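Local coordinates for DynE8 (Micromonospora chersina, PDB 4AMM), which is an iterative polyketide synthase of enediyne (dynemicin) biosynthesis, seen here as its acyltransferase domain, which probably loads acyl units for chain building, at residues 368-371 / 377-380; 3-8 / 380-385; 213-218 / 235-240. All coordinates share one frame; numbering follows the deposited sequence.

Contact 1: residues 368-371 / 377-380; sequences LDAG and GMAA
L368 and M378 lie alongside each other where the loop after strand 365-367 turns into helix 376-387. CD2 of L368 rests by the backbone of M378, 4.0 Å from M378 O. The leucine gets there with CG set anti to its carbonyl carbon (chi1 -78°). M378 folds back toward the loop, bent at chi2 and again at chi3 (-55°), and its CE lies 4.1 Å from L368 CD2. Its thioether also passes A370, with SD 3.8 Å from A370 CA. M378 has two deposited conformers, so these methionine contacts hold for the one described. The very short approach of its sulfur to L368 O is doubtful. W161 of helix 144-165 touches both L368 and M378.

Beside this apolar pair the backbones come close. L368 CA points its hydrogen at G377 O, a CA-H...O contact of 3.5 Å with an angle of 157° at the hydrogen. G377 faces the loop with bare backbone. A CB there would run into D369 CB and L368 O, so the close approach calls for glycine.

Water fills the polar side. Water 2 hydrogen-bonds to D369 OD2 and accepts from G377 N at 2.9 Å. Water 1 joins D369 O to M378 N, 3.0 Å from the amide. The other carboxylate oxygen, D369 OD1, is bonded to G351 N, which ties down the acid group. Two first-turn amides of the helix are thus met by water, and D369, acting through one water, places a negative charge that would probably suit the positive end of the helix.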
loop_
_atom_site.group_PDB
_atom_site.type_symbol
_atom_site.label_atom_id
_atom_site.label_comp_id
_atom_site.label_asym_id
_atom_site.label_seq_id
_atom_site.Cartn_x
_atom_site.Cartn_y
_atom_site.Cartn_z
ATOM N N LEU A 368 1.379 -5.584 -4.045
ATOM C CA LEU A 368 1.796 -6.970 -4.106
ATOM C C LEU A 368 0.757 -7.901 -3.517
ATOM O O LEU A 368 0.851 -9.104 -3.803
ATOM C CB LEU A 368 3.086 -7.139 -3.285
ATOM C CG LEU A 368 4.320 -6.651 -4.012
ATOM C CD1 LEU A 368 5.458 -6.494 -3.028
ATOM C CD2 LEU A 368 4.757 -7.629 -5.166
ATOM N N ASP A 369 -0.149 -7.418 -2.644
ATOM C CA ASP A 369 -1.231 -8.258 -2.071
ATOM C C ASP A 369 -0.661 -9.518 -1.433
ATOM O O ASP A 369 -1.013 -10.623 -1.780
ATOM C CB ASP A 369 -2.325 -8.498 -3.084
ATOM C CG ASP A 369 -3.598 -9.000 -2.449
ATOM O OD1 ASP A 369 -3.740 -9.005 -1.177
ATOM O OD2 ASP A 369 -4.496 -9.368 -3.264
ATOM N N ALA A 370 0.326 -9.319 -0.562
ATOM C CA ALA A 370 1.074 -10.439 0.050
ATOM C C ALA A 370 0.151 -11.306 0.934
ATOM O O ALA A 370 -0.633 -10.785 1.714
ATOM C CB ALA A 370 2.262 -9.942 0.883
ATOM N N GLY A 371 0.253 -12.609 0.749
ATOM C CA GLY A 371 -0.602 -13.574 1.459
ATOM C C GLY A 371 -1.934 -13.879 0.800
ATOM O O GLY A 371 -2.734 -14.634 1.365
ATOM N N GLY A 377 -1.758 -9.813 -7.444
ATOM C CA GLY A 377 -0.946 -8.730 -6.881
ATOM C C GLY A 377 0.542 -9.034 -6.973
ATOM O O GLY A 377 1.278 -8.135 -7.312
ATOM N N MET A 378 0.961 -10.278 -6.650
ATOM C CA MET A 378 2.373 -10.584 -6.703
ATOM C C MET A 378 2.818 -10.430 -8.146
ATOM O O MET A 378 3.863 -9.852 -8.345
ATOM C CB MET A 378 2.793 -11.914 -6.082
ATOM C CG MET A 378 2.262 -12.142 -4.659
ATOM S SD MET A 378 2.799 -11.085 -3.308
ATOM C CE MET A 378 4.509 -11.435 -3.642
ATOM N N ALA A 379 2.031 -10.834 -9.142
ATOM C CA ALA A 379 2.475 -10.610 -10.522
ATOM C C ALA A 379 2.492 -9.183 -10.887
ATOM O O ALA A 379 3.518 -8.712 -11.461
ATOM C CB ALA A 379 1.580 -11.358 -11.527
ATOM N N ALA A 380 1.486 -8.382 -10.608
ATOM C CA ALA A 380 1.473 -6.992 -11.019
ATOM C C ALA A 380 2.520 -6.141 -10.287
ATOM O O ALA A 380 3.156 -5.277 -10.860
ATOM C CB ALA A 380 0.012 -6.407 -10.828
HETATM O O HOH W 1 -0.837 -11.595 -4.689
HETATM O O HOH W 2 -3.660 -10.774 -5.530
#

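Contact 2: residues 3-8 / 380-385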
loop_
_atom_site.group_PDB
_atom_site.type_symbol
_atom_site.label_atom_id
_atom_site.label_comp_id
_atom_site.label_asym_id
_atom_site.label_seq_id
_atom_site.Cartn_x
_atom_site.Cartn_y
_atom_site.Cartn_z
ATOM N N HIS A 3 -2.413 -15.460 -12.534
ATOM C CA HIS A 3 -1.852 -14.477 -13.433
ATOM C C HIS A 3 -0.415 -14.922 -13.631
ATOM O O HIS A 3 0.248 -15.458 -12.700
ATOM C CB HIS A 3 -1.824 -13.047 -12.869
ATOM C CG HIS A 3 -3.148 -12.362 -12.873
ATOM N ND1 HIS A 3 -4.185 -12.790 -12.079
ATOM C CD2 HIS A 3 -3.612 -11.319 -13.585
ATOM C CE1 HIS A 3 -5.247 -12.043 -12.315
ATOM N NE2 HIS A 3 -4.921 -11.128 -13.208
ATOM N N GLU A 4 0.032 -14.725 -14.843
ATOM C CA GLU A 4 1.403 -14.980 -15.222
ATOM C C GLU A 4 2.112 -13.643 -15.331
ATOM O O GLU A 4 1.508 -12.610 -15.673
ATOM C CB GLU A 4 1.432 -15.735 -16.547
ATOM C CG GLU A 4 2.836 -16.228 -16.827
ATOM C CD GLU A 4 3.329 -17.115 -15.638
ATOM O OE1 GLU A 4 2.950 -18.309 -15.545
ATOM O OE2 GLU A 4 4.003 -16.544 -14.737
ATOM N N LEU A 5 3.434 -13.634 -15.107
ATOM C CA LEU A 5 4.265 -12.458 -15.261
ATOM C C LEU A 5 5.113 -12.569 -16.478
ATOM O O LEU A 5 5.907 -13.532 -16.588
ATOM C CB LEU A 5 5.200 -12.389 -14.028
ATOM C CG LEU A 5 6.285 -11.295 -14.094
ATOM C CD1 LEU A 5 5.675 -9.877 -14.194
ATOM C CD2 LEU A 5 7.143 -11.447 -12.796
ATOM N N VAL A 6 5.002 -11.624 -17.412
ATOM C CA VAL A 6 5.748 -11.675 -18.643
ATOM C C VAL A 6 6.615 -10.449 -18.729
ATOM O O VAL A 6 6.136 -9.304 -18.697
ATOM C CB VAL A 6 4.814 -11.661 -19.876
ATOM C CG1 VAL A 6 5.636 -11.735 -21.087
ATOM C CG2 VAL A 6 3.889 -12.859 -19.744
ATOM N N VAL A 7 7.961 -10.679 -18.667
ATOM C CA VAL A 7 8.890 -9.579 -18.763
ATOM C C VAL A 7 9.764 -9.703 -19.983
ATOM O O VAL A 7 10.052 -10.832 -20.409
ATOM C CB VAL A 7 9.794 -9.460 -17.499
ATOM C CG1 VAL A 7 8.989 -9.390 -16.200
ATOM C CG2 VAL A 7 10.863 -10.630 -17.397
ATOM N N CYS A 8 10.245 -8.562 -20.459
ATOM C CA CYS A 8 11.395 -8.623 -21.372
ATOM C C CYS A 8 12.027 -7.274 -21.510
ATOM O O CYS A 8 11.578 -6.304 -20.942
ATOM C CB CYS A 8 11.060 -9.235 -22.687
ATOM S SG CYS A 8 9.953 -8.202 -23.535
ATOM N N ALA A 380 1.486 -8.382 -10.608
ATOM C CA ALA A 380 1.473 -6.992 -11.019
ATOM C C ALA A 380 2.520 -6.141 -10.287
ATOM O O ALA A 380 3.156 -5.277 -10.860
ATOM C CB ALA A 380 0.012 -6.407 -10.828
ATOM N N GLY A 381 2.655 -6.348 -8.993
ATOM C CA GLY A 381 3.643 -5.673 -8.192
ATOM C C GLY A 381 5.045 -6.047 -8.646
ATOM O O GLY A 381 5.894 -5.144 -8.674
ATOM N N THR A 382 5.300 -7.298 -9.002
ATOM C CA THR A 382 6.661 -7.654 -9.421
ATOM C C THR A 382 6.892 -7.088 -10.805
ATOM O O THR A 382 8.014 -6.615 -11.124
ATOM C CB THR A 382 6.854 -9.156 -9.386
ATOM O OG1 THR A 382 6.578 -9.614 -8.035
ATOM C CG2 THR A 382 8.289 -9.521 -9.671
ATOM N N ALA A 383 5.874 -7.045 -11.687
ATOM C CA ALA A 383 6.030 -6.424 -13.014
ATOM C C ALA A 383 6.363 -4.957 -12.817
ATOM O O ALA A 383 7.258 -4.428 -13.552
ATOM C CB ALA A 383 4.666 -6.527 -13.820
ATOM N N ALA A 384 5.741 -4.221 -11.912
ATOM C CA ALA A 384 6.003 -2.850 -11.669
ATOM C C ALA A 384 7.469 -2.689 -11.218
ATOM O O ALA A 384 8.176 -1.787 -11.725
ATOM C CB ALA A 384 5.049 -2.243 -10.601
ATOM N N LEU A 385 7.912 -3.495 -10.230
ATOM C CA LEU A 385 9.311 -3.362 -9.721
ATOM C C LEU A 385 10.229 -3.613 -10.893
ATOM O O LEU A 385 11.307 -2.917 -10.956
ATOM C CB LEU A 385 9.496 -4.385 -8.662
ATOM C CG LEU A 385 8.743 -4.101 -7.326
ATOM C CD1 LEU A 385 8.785 -5.246 -6.389
ATOM C CD2 LEU A 385 9.372 -2.903 -6.599
#
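Strand 4-10, an outermost strand of the four-stranded antiparallel sheet, turns L5 onto helix 376-387 near the far end of the chain. L5 points toward the helix and carries the contact with both methyl groups. CD1 presses on A383, 3.5 Å from A383 CB. CD2 meets the neighbouring T382, 3.8 Å from T382 CG2. With CG anti to the backbone N (chi1 173°) the branch is carried out to the helix, and chi2 spreads the two methyls over A383 and T382. The L5 and T382 side chains cross at about a right angle, methyl against methyl.

The threonine keeps its polar branch out of this. T382 OG1 is bonded to M378 O, one turn back in the helix, and to W161 NE1. The sheet belongs to a small α/β unit that, as in related polyketide synthases, is probably the linker between ketosynthase and acyltransferase. The C-terminal helix packs against it, and A383 also touches A55 on the neighbouring strand 52-58. F397 touches L5 as well. Cutting L5 back to an alanine would probably open a gap beside A383 and T382 and leave their methyl groups without a partner on the strand.

The backbone of L5 is fixed from its own strand. L5 N bonds to E4 OE2 at 3.0 Å, on the anti side of the carboxylate and 24° out of its plane. R401 forms a salt bridge with the same oxygen.

Contact 3: residues 213-218 / 235-240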
loop_
_atom_site.group_PDB
_atom_site.type_symbol
_atom_site.label_atom_id
_atom_site.label_comp_id
_atom_site.label_asym_id
_atom_site.label_seq_id
_atom_site.Cartn_x
_atom_site.Cartn_y
_atom_site.Cartn_z
ATOM N N SER A 213 -17.472 4.663 21.251
ATOM C CA SER A 213 -16.703 5.574 20.353
ATOM C C SER A 213 -16.562 4.912 19.039
ATOM O O SER A 213 -16.722 3.734 18.801
ATOM C CB SER A 213 -15.352 5.951 21.007
ATOM O OG SER A 213 -14.468 4.895 21.098
ATOM N N GLY A 214 -16.120 5.729 18.083
ATOM C CA GLY A 214 -15.960 5.273 16.702
ATOM C C GLY A 214 -15.337 6.291 15.785
ATOM O O GLY A 214 -14.678 7.246 16.272
ATOM N N MET A 215 -15.602 6.076 14.488
ATOM C CA MET A 215 -14.925 6.879 13.414
ATOM C C MET A 215 -15.927 7.159 12.311
ATOM O O MET A 215 -16.843 6.345 12.042
ATOM C CB MET A 215 -13.649 6.159 12.868
ATOM C CG MET A 215 -12.713 5.782 13.956
ATOM S SD MET A 215 -11.278 4.846 13.372
ATOM C CE MET A 215 -10.104 6.133 12.842
ATOM N N LEU A 216 -15.749 8.307 11.661
ATOM C CA LEU A 216 -16.674 8.837 10.678
ATOM C C LEU A 216 -15.845 9.339 9.480
ATOM O O LEU A 216 -14.973 10.224 9.707
ATOM C CB LEU A 216 -17.525 9.964 11.267
ATOM C CG LEU A 216 -18.586 10.582 10.356
ATOM C CD1 LEU A 216 -19.683 9.528 10.071
ATOM C CD2 LEU A 216 -19.182 11.785 11.075
ATOM N N SER A 217 -16.024 8.789 8.309
ATOM C CA SER A 217 -15.243 9.190 7.145
ATOM C C SER A 217 -15.865 10.319 6.416
ATOM O O SER A 217 -17.097 10.231 6.141
ATOM C CB SER A 217 -15.050 7.984 6.303
ATOM O OG SER A 217 -14.169 8.334 5.215
ATOM N N LEU A 218 -15.125 11.337 6.025
ATOM C CA LEU A 218 -15.711 12.474 5.327
ATOM C C LEU A 218 -15.101 12.597 3.929
ATOM O O LEU A 218 -13.839 12.558 3.759
ATOM C CB LEU A 218 -15.419 13.815 6.055
ATOM C CG LEU A 218 -15.796 13.844 7.542
ATOM C CD1 LEU A 218 -15.258 15.048 8.284
ATOM C CD2 LEU A 218 -17.305 13.778 7.701
ATOM N N VAL A 235 -12.300 14.764 16.634
ATOM C CA VAL A 235 -10.959 15.220 16.150
ATOM C C VAL A 235 -10.579 14.486 14.928
ATOM O O VAL A 235 -11.067 13.367 14.621
ATOM C CB VAL A 235 -9.892 15.017 17.232
ATOM C CG1 VAL A 235 -10.297 15.886 18.502
ATOM C CG2 VAL A 235 -9.645 13.572 17.556
ATOM N N VAL A 236 -9.634 15.059 14.160
ATOM C CA VAL A 236 -9.113 14.351 12.998
ATOM C C VAL A 236 -8.318 13.154 13.421
ATOM O O VAL A 236 -7.412 13.252 14.301
ATOM C CB VAL A 236 -8.237 15.313 12.184
ATOM C CG1 VAL A 236 -7.570 14.617 11.038
ATOM C CG2 VAL A 236 -9.109 16.442 11.555
ATOM N N ALA A 237 -8.641 11.993 12.847
ATOM C CA ALA A 237 -7.981 10.757 13.112
ATOM C C ALA A 237 -7.098 10.348 11.963
ATOM O O ALA A 237 -5.981 9.858 12.205
ATOM C CB ALA A 237 -9.094 9.676 13.365
ATOM N N VAL A 238 -7.564 10.518 10.702
ATOM C CA VAL A 238 -6.775 10.011 9.586
ATOM C C VAL A 238 -6.901 11.068 8.486
ATOM O O VAL A 238 -7.994 11.387 8.020
ATOM C CB VAL A 238 -7.335 8.677 9.075
ATOM C CG1 VAL A 238 -6.487 8.168 7.854
ATOM C CG2 VAL A 238 -7.427 7.614 10.182
ATOM N N ASP A 239 -5.782 11.645 8.064
ATOM C CA ASP A 239 -5.756 12.626 6.927
ATOM C C ASP A 239 -5.266 11.894 5.723
ATOM O O ASP A 239 -4.036 11.693 5.523
ATOM C CB ASP A 239 -4.839 13.797 7.253
ATOM C CG ASP A 239 -4.758 14.783 6.129
ATOM O OD1 ASP A 239 -5.544 14.708 5.144
ATOM O OD2 ASP A 239 -3.765 15.612 6.216
ATOM N N ASN A 240 -6.179 11.356 4.900
ATOM C CA ASN A 240 -5.738 10.467 3.779
ATOM C C ASN A 240 -5.550 11.199 2.490
ATOM O O ASN A 240 -5.007 10.653 1.536
ATOM C CB ASN A 240 -6.786 9.408 3.504
ATOM C CG ASN A 240 -6.625 8.245 4.393
ATOM O OD1 ASN A 240 -5.485 7.949 4.869
ATOM N ND2 ASN A 240 -7.748 7.576 4.695
#
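M215 meets A237 and V238 through one methyl group, and the contact is purely apolar. M215 CE lies 3.7 Å from A237 CB. It is 4.1 Å from V238 CG2, and the two side chains cross at about a right angle. The methionine runs extended through chi2 (176°) and bends at chi3 (85°), which brings the methyl to both partners. V273 and F277 also touch M215.

On one side, G214, L216 and L218 form backbone bonds to G249, V247 and V245 of strand 244-250, which lies between the two strands. This explains why M215 and A237, the closest pair, still have their CA atoms 8.0 Å apart. The topology, βαββαβ with strand order 4-1-3-2, is the ferredoxin-like small subdomain of acyltransferases. A237 and V238 both face V246 in a classic beta bulge, which turns both side chains toward M215.

Farther along strand 235-241 are polar bonds to other parts of the fold. D239 OD2 forms a salt bridge with R334 NE. N240 OD1 is hydrogen-bonded to H175 NE2, within the probable GxSxG nucleophile elbow.

In the fold
Contacts 1 and 2 are neighbours, with centres 10 Å apart. Both use helix 376-387 and share A380, and L368 CD2 also touches the backbone of G381. Together they tie this last helix of the chain to the loop after strand 365-367 of the parallel sheet, and to the N-terminal strand 4-10. Contact 3 lies apart, about 28 Å from contact 1 and 36 Å from contact 2 between centres, in the mixed sheet. It falls between the two segments of contact 2 in sequence and closes before contact 1 opens. Contacts 2 and 3 sit on opposite sides of the chain's centre, contact 3 in the small acyltransferase subdomain, contact 2 probably in the linker to the ketosynthase.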